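Local coordinates for protein mitomycin biosynthesis 6-O-methyltransferase (Streptomyces lavendulae, PDB 3GWZ) that transfers the methyl group of S-adenosyl-L-methionine to 6-demethylmitomycins A and B, forming the quinone methoxy group of mitomycins A and B, at residues G153-S156 with F157-A160; E312-A316 with S317-V321; D322-L325 with L326-G330. One frame throughout, in Å; residues are numbered along the deposited sequence.

Interaction 1: residues G153-S156 with F157-A160; sequences GEAS and FDVA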
loop_
_atom_site.group_PDB
_atom_site.type_symbol
_atom_site.label_atom_id
_atom_site.label_comp_id
_atom_site.label_asym_id
_atom_site.label_seq_id
_atom_site.Cartn_x
_atom_site.Cartn_y
_atom_site.Cartn_z
ATOM N N GLY A 153 -7.577 -19.847 36.725
ATOM C CA GLY A 153 -6.321 -19.127 36.572
ATOM C C GLY A 153 -5.504 -19.624 35.386
ATOM O O GLY A 153 -4.342 -19.243 35.215
ATOM N N GLU A 154 -6.104 -20.475 34.558
ATOM C CA GLU A 154 -5.405 -21.051 33.405
ATOM C C GLU A 154 -5.992 -20.562 32.078
ATOM O O GLU A 154 -7.094 -20.018 32.048
ATOM C CB GLU A 154 -5.436 -22.583 33.454
ATOM C CG GLU A 154 -4.728 -23.177 34.683
ATOM C CD GLU A 154 -4.534 -24.691 34.593
ATOM O OE1 GLU A 154 -4.780 -25.288 33.519
ATOM O OE2 GLU A 154 -4.136 -25.293 35.604
ATOM N N ALA A 155 -5.253 -20.772 30.990
ATOM C CA ALA A 155 -5.719 -20.409 29.654
ATOM C C ALA A 155 -7.056 -21.058 29.309
ATOM O O ALA A 155 -7.275 -22.226 29.613
ATOM C CB ALA A 155 -4.675 -20.785 28.607
ATOM N N SER A 156 -7.938 -20.303 28.662
ATOM C CA SER A 156 -9.175 -20.865 28.137
ATOM C C SER A 156 -8.951 -21.345 26.707
ATOM O O SER A 156 -9.769 -22.071 26.154
ATOM C CB SER A 156 -10.307 -19.836 28.183
ATOM O OG SER A 156 -9.992 -18.687 27.403
ATOM N N PHE A 157 -7.820 -20.956 26.119
ATOM C CA PHE A 157 -7.557 -21.226 24.710
ATOM C C PHE A 157 -7.703 -22.715 24.413
ATOM O O PHE A 157 -8.277 -23.121 23.400
ATOM C CB PHE A 157 -6.138 -20.746 24.338
ATOM C CG PHE A 157 -5.905 -20.638 22.862
ATOM C CD1 PHE A 157 -6.085 -19.424 22.202
ATOM C CD2 PHE A 157 -5.504 -21.747 22.125
ATOM C CE1 PHE A 157 -5.889 -19.323 20.825
ATOM C CE2 PHE A 157 -5.287 -21.652 20.743
ATOM C CZ PHE A 157 -5.480 -20.436 20.098
ATOM N N ASP A 158 -7.173 -23.529 25.312
ATOM C CA ASP A 158 -7.136 -24.969 25.111
ATOM C C ASP A 158 -8.537 -25.574 25.095
ATOM O O ASP A 158 -8.884 -26.355 24.208
ATOM C CB ASP A 158 -6.266 -25.637 26.192
ATOM C CG ASP A 158 -4.862 -25.004 26.312
ATOM O OD1 ASP A 158 -4.748 -23.765 26.455
ATOM O OD2 ASP A 158 -3.861 -25.756 26.277
ATOM N N VAL A 159 -9.358 -25.214 26.068
ATOM C CA VAL A 159 -10.692 -25.788 26.124
ATOM C C VAL A 159 -11.541 -25.301 24.941
ATOM O O VAL A 159 -12.360 -26.042 24.400
ATOM C CB VAL A 159 -11.370 -25.504 27.484
ATOM C CG1 VAL A 159 -11.812 -24.060 27.574
ATOM C CG2 VAL A 159 -12.541 -26.442 27.697
ATOM N N ALA A 160 -11.317 -24.066 24.513
ATOM C CA ALA A 160 -12.075 -23.506 23.400
ATOM C C ALA A 160 -11.679 -24.120 22.054
ATOM O O ALA A 160 -12.527 -24.433 21.221
ATOM C CB ALA A 160 -11.881 -21.986 23.358
HETATM O O HOH W 1 -8.359 -24.481 28.536
#
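Val159 turns one methyl back against the Ser156 carbonyl oxygen: with chi1 at 74°, CG1 is wedged between its own backbone N and carbonyl carbon and comes within 3.2 Å of Ser156 O. One residue earlier, Asp158 sets CG opposite its carbonyl carbon (chi1 -52°), which swings the carboxylate back along the chain until OD1 lies 3.7 Å from Ala155 CB. Both side chains reach toward the loop that leads into the short helix 157-161. The first turn is fixed by the backbone, where Ala160 N donates to Ser156 O at 3.0 Å; Ala160 CB rests 3.5 Å from Ser156 O, a methyl group being small enough to lie beside the accepting oxygen. One water joins the loop to the first turn, donating to Ala155 O at 2.7 Å and accepting from Val159 N at 2.8 Å, so that it bridges two backbone groups. Ser156 directs its hydroxyl away to Ala142 O, which ties the loop to helix 137-144, while the Phe157 ring packs on Trp138 and Ala142 of the same helix and meets Phe165 edge-to-face. The polar links found across this helix start are one backbone bond and a water bridge; the side chains tie it to its neighbours, a hydroxyl to a carbonyl and a ring to an aromatic cluster.

Interaction 2: residues E312-A316 with S317-V321; sequences ERPAA and STLFV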
loop_
_atom_site.group_PDB
_atom_site.type_symbol
_atom_site.label_atom_id
_atom_site.label_comp_id
_atom_site.label_asym_id
_atom_site.label_seq_id
_atom_site.Cartn_x
_atom_site.Cartn_y
_atom_site.Cartn_z
ATOM N N GLU A 312 0.668 0.972 41.358
ATOM C CA GLU A 312 -0.408 1.200 42.315
ATOM C C GLU A 312 -1.742 1.523 41.653
ATOM O O GLU A 312 -2.793 1.203 42.195
ATOM C CB GLU A 312 -0.016 2.309 43.301
ATOM C CG GLU A 312 1.138 1.937 44.229
ATOM C CD GLU A 312 2.411 1.552 43.477
ATOM O OE1 GLU A 312 2.699 2.165 42.423
ATOM O OE2 GLU A 312 3.125 0.635 43.942
ATOM N N ARG A 313 -1.705 2.171 40.496
ATOM C CA ARG A 313 -2.943 2.488 39.786
ATOM C C ARG A 313 -2.798 2.191 38.296
ATOM O O ARG A 313 -2.593 3.096 37.496
ATOM C CB ARG A 313 -3.344 3.950 40.007
ATOM C CG ARG A 313 -4.825 4.209 39.762
ATOM C CD ARG A 313 -5.119 5.683 39.581
ATOM N NE ARG A 313 -4.243 6.275 38.577
ATOM C CZ ARG A 313 -4.430 7.470 38.030
ATOM N NH1 ARG A 313 -5.475 8.209 38.382
ATOM N NH2 ARG A 313 -3.573 7.922 37.125
ATOM N N PRO A 314 -2.881 0.906 37.926
ATOM C CA PRO A 314 -2.701 0.503 36.526
ATOM C C PRO A 314 -3.803 1.089 35.637
ATOM O O PRO A 314 -4.952 1.191 36.068
ATOM C CB PRO A 314 -2.828 -1.025 36.571
ATOM C CG PRO A 314 -2.799 -1.403 38.021
ATOM C CD PRO A 314 -3.251 -0.220 38.800
ATOM N N ALA A 315 -3.449 1.477 34.419
ATOM C CA ALA A 315 -4.443 1.931 33.455
ATOM C C ALA A 315 -5.309 0.756 33.026
ATOM O O ALA A 315 -4.858 -0.392 33.035
ATOM C CB ALA A 315 -3.760 2.545 32.247
ATOM N N ALA A 316 -6.552 1.040 32.660
ATOM C CA ALA A 316 -7.452 0.003 32.166
ATOM C C ALA A 316 -6.811 -0.828 31.051
ATOM O O ALA A 316 -6.941 -2.045 31.038
ATOM C CB ALA A 316 -8.761 0.608 31.693
ATOM N N SER A 317 -6.116 -0.167 30.125
ATOM C CA SER A 317 -5.496 -0.863 29.001
ATOM C C SER A 317 -4.488 -1.909 29.470
ATOM O O SER A 317 -4.368 -2.984 28.877
ATOM C CB SER A 317 -4.808 0.133 28.060
ATOM O OG SER A 317 -4.186 -0.548 26.980
ATOM N N THR A 318 -3.752 -1.573 30.522
ATOM C CA THR A 318 -2.749 -2.472 31.076
ATOM C C THR A 318 -3.431 -3.706 31.646
ATOM O O THR A 318 -2.946 -4.830 31.499
ATOM C CB THR A 318 -1.930 -1.777 32.174
ATOM O OG1 THR A 318 -1.150 -0.725 31.588
ATOM C CG2 THR A 318 -1.006 -2.773 32.885
ATOM N N LEU A 319 -4.569 -3.488 32.287
ATOM C CA LEU A 319 -5.339 -4.583 32.851
ATOM C C LEU A 319 -6.066 -5.414 31.776
ATOM O O LEU A 319 -6.257 -6.619 31.937
ATOM C CB LEU A 319 -6.303 -4.059 33.922
ATOM C CG LEU A 319 -5.609 -3.389 35.121
ATOM C CD1 LEU A 319 -6.626 -3.023 36.196
ATOM C CD2 LEU A 319 -4.536 -4.305 35.717
ATOM N N PHE A 320 -6.475 -4.782 30.681
ATOM C CA PHE A 320 -7.061 -5.544 29.578
ATOM C C PHE A 320 -6.030 -6.517 28.997
ATOM O O PHE A 320 -6.333 -7.678 28.732
ATOM C CB PHE A 320 -7.618 -4.614 28.485
ATOM C CG PHE A 320 -8.984 -4.074 28.800
ATOM C CD1 PHE A 320 -10.064 -4.935 28.942
ATOM C CD2 PHE A 320 -9.189 -2.710 28.959
ATOM C CE1 PHE A 320 -11.326 -4.444 29.238
ATOM C CE2 PHE A 320 -10.441 -2.215 29.256
ATOM C CZ PHE A 320 -11.513 -3.079 29.391
ATOM N N VAL A 321 -4.803 -6.049 28.817
ATOM C CA VAL A 321 -3.757 -6.923 28.291
ATOM C C VAL A 321 -3.469 -8.059 29.274
ATOM O O VAL A 321 -3.213 -9.185 28.869
ATOM C CB VAL A 321 -2.474 -6.140 27.961
ATOM C CG1 VAL A 321 -1.334 -7.107 27.623
ATOM C CG2 VAL A 321 -2.737 -5.205 26.787
HETATM O O HOH W 2 -0.524 1.031 33.752
#
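Ser317 lies in the first turn of helix 316-329, after the loop leaving strand 302-308 of the class I methyltransferase domain. The N-cap is Ala315, which has no polar side chain to cap with; its carbonyl O takes the N-H groups of Thr318 and Leu319. The Ser317 hydroxyl makes a weak hydrogen bond to Gln47 of the second subunit, so a small polar residue suits this edge of the dimer. Thr318 N reaches Ala315 O only weakly, at 3.0 Å and a bent 123°. Its OG1, beside its own backbone N (chi1 -66°), binds a water that also accepts from Ala315 N. Leu319 gives the straighter bond, N to Ala315 O at 3.2 Å in the carbonyl plane. Its branched end meets the ring of Pro314 at a slant, with CD2 3.8 Å from Pro314 CB; proline suits the extended approach, its ring permitting the phi of -64°. Leu319 packs on Thr97 and Pro314 on Arg93 of the second subunit. Phe320 closes the turn by donating its N to Ala316 O at 2.8 Å. Its ring leans back past the same carbonyl, CD2 3.1 Å from Ala316 O and CE2 4.1 Å from Ala316 CB.

Interaction 3: residues D322-L325 with L326-G330; sequences DLLL and LVLVG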
loop_
_atom_site.group_PDB
_atom_site.type_symbol
_atom_site.label_atom_id
_atom_site.label_comp_id
_atom_site.label_asym_id
_atom_site.label_seq_id
_atom_site.Cartn_x
_atom_site.Cartn_y
_atom_site.Cartn_z
ATOM N N ASP A 322 -3.530 -7.758 30.568
ATOM C CA ASP A 322 -3.374 -8.788 31.593
ATOM C C ASP A 322 -4.420 -9.896 31.427
ATOM O O ASP A 322 -4.118 -11.077 31.569
ATOM C CB ASP A 322 -3.507 -8.179 32.990
ATOM C CG ASP A 322 -3.507 -9.238 34.085
ATOM O OD1 ASP A 322 -2.403 -9.718 34.455
ATOM O OD2 ASP A 322 -4.609 -9.586 34.576
ATOM N N LEU A 323 -5.659 -9.497 31.152
ATOM C CA LEU A 323 -6.747 -10.454 30.947
ATOM C C LEU A 323 -6.560 -11.260 29.655
ATOM O O LEU A 323 -6.866 -12.438 29.617
ATOM C CB LEU A 323 -8.113 -9.744 30.949
ATOM C CG LEU A 323 -9.311 -10.657 31.244
ATOM C CD1 LEU A 323 -9.190 -11.273 32.643
ATOM C CD2 LEU A 323 -10.622 -9.893 31.095
ATOM N N LEU A 324 -6.061 -10.620 28.599
ATOM C CA LEU A 324 -5.712 -11.335 27.367
ATOM C C LEU A 324 -4.639 -12.421 27.631
ATOM O O LEU A 324 -4.727 -13.542 27.109
ATOM C CB LEU A 324 -5.225 -10.360 26.277
ATOM C CG LEU A 324 -4.823 -10.988 24.923
ATOM C CD1 LEU A 324 -6.021 -11.603 24.198
ATOM C CD2 LEU A 324 -4.108 -9.996 23.992
ATOM N N LEU A 325 -3.631 -12.094 28.438
ATOM C CA LEU A 325 -2.604 -13.082 28.766
ATOM C C LEU A 325 -3.230 -14.296 29.440
ATOM O O LEU A 325 -2.869 -15.448 29.157
ATOM C CB LEU A 325 -1.548 -12.475 29.695
ATOM C CG LEU A 325 -0.637 -11.407 29.089
ATOM C CD1 LEU A 325 0.161 -10.714 30.195
ATOM C CD2 LEU A 325 0.292 -12.030 28.067
ATOM N N LEU A 326 -4.169 -14.034 30.340
ATOM C CA LEU A 326 -4.859 -15.107 31.056
ATOM C C LEU A 326 -5.541 -16.039 30.065
ATOM O O LEU A 326 -5.361 -17.257 30.086
ATOM C CB LEU A 326 -5.891 -14.512 32.013
ATOM C CG LEU A 326 -6.947 -15.475 32.564
ATOM C CD1 LEU A 326 -6.304 -16.446 33.528
ATOM C CD2 LEU A 326 -8.072 -14.696 33.245
ATOM N N VAL A 327 -6.322 -15.445 29.177
ATOM C CA VAL A 327 -7.097 -16.200 28.212
ATOM C C VAL A 327 -6.232 -17.016 27.240
ATOM O O VAL A 327 -6.497 -18.198 27.006
ATOM C CB VAL A 327 -8.042 -15.232 27.460
ATOM C CG1 VAL A 327 -8.547 -15.834 26.171
ATOM C CG2 VAL A 327 -9.179 -14.846 28.383
ATOM N N LEU A 328 -5.186 -16.404 26.694
ATOM C CA LEU A 328 -4.414 -17.054 25.643
ATOM C C LEU A 328 -3.444 -18.112 26.174
ATOM O O LEU A 328 -3.375 -19.215 25.645
ATOM C CB LEU A 328 -3.631 -16.028 24.818
ATOM C CG LEU A 328 -4.455 -15.033 23.996
ATOM C CD1 LEU A 328 -3.523 -14.131 23.204
ATOM C CD2 LEU A 328 -5.401 -15.773 23.065
ATOM N N VAL A 329 -2.681 -17.756 27.197
ATOM C CA VAL A 329 -1.598 -18.621 27.667
ATOM C C VAL A 329 -1.559 -18.795 29.182
ATOM O O VAL A 329 -0.603 -19.357 29.726
ATOM C CB VAL A 329 -0.207 -18.104 27.180
ATOM C CG1 VAL A 329 -0.111 -18.163 25.657
ATOM C CG2 VAL A 329 0.060 -16.690 27.694
ATOM N N GLY A 330 -2.597 -18.328 29.867
ATOM C CA GLY A 330 -2.633 -18.411 31.312
ATOM C C GLY A 330 -1.573 -17.567 31.996
ATOM O O GLY A 330 -1.162 -17.856 33.122
#
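Leu326, Val327, Leu328 and Val329 donate their backbone N-H groups in turn to the carbonyls of Asp322, Leu323, Leu324 and Leu325, an unbroken alpha-helical ladder with N to O distances of 2.9 to 3.2 Å. The chain leaves this regular path at Gly330, whose positive phi of 66° is easy for a residue without a side chain. Two leucine contacts line the ladder. Leu324 extends CG away from its backbone N (chi1 180°), while Leu328 folds its CG back beside its own N (chi1 -65°); the two side chains therefore meet at an angle one turn apart, CD1 of Leu324 3.7 Å from CD1 of Leu328. On a different side of the helix, facing Leu94 and Thr87 of the second subunit, Leu323 and Leu326 run side by side in the same direction, and CD1 of Leu323 touches CD2 of Leu326 at 3.7 Å. The beta-branched Val327 and Val329 stay close to the backbone: CG2 of Val327 lies 3.6 Å from Leu323 O, and CG2 of Val329 lies 3.5 Å from Leu325 O. Leu324 packs on Trp50 of the second subunit and borders a bound 2-methyl-2,4-pentanediol, whereas Leu325 turns to His279, inferred to be the proton acceptor. Asp322 is the polar exception: OD1 accepts from Glu333 N and OD2 forms a salt bridge with Arg90 of the second subunit, so both oxygens of this buried carboxylate have partners. The ladder pairs main-chain groups along the helix, though Val327 O also meets the backbone of Phe157, and the leucines and valines present apolar surfaces. Through Leu323, Leu324 and Leu326 the helix serves the dimer interface, and through Leu325 the wall beside the active site, with Asp322 adding a charge pair that probably favours its ionised form.

How the interactions relate
All three contacts belong to the methyltransferase domain, and they follow in numerical order along the chain. Interaction 2 covers the loop and first turns of helix 316-329, and interaction 3 its remainder; their centres are 14 Å apart, and both touch the second subunit, so the helix contributes to the homodimer along much of its length. Interaction 1, far earlier in sequence, sits at the other end of this helix: its centre is 9 Å from that of interaction 3 but 22 Å from that of interaction 2. There Val327 O probably accepts hydrogen bonds from both Ser156 N and Phe157 N, joining two helices. Between its ends, helix 316-329 passes the active-site residue His279.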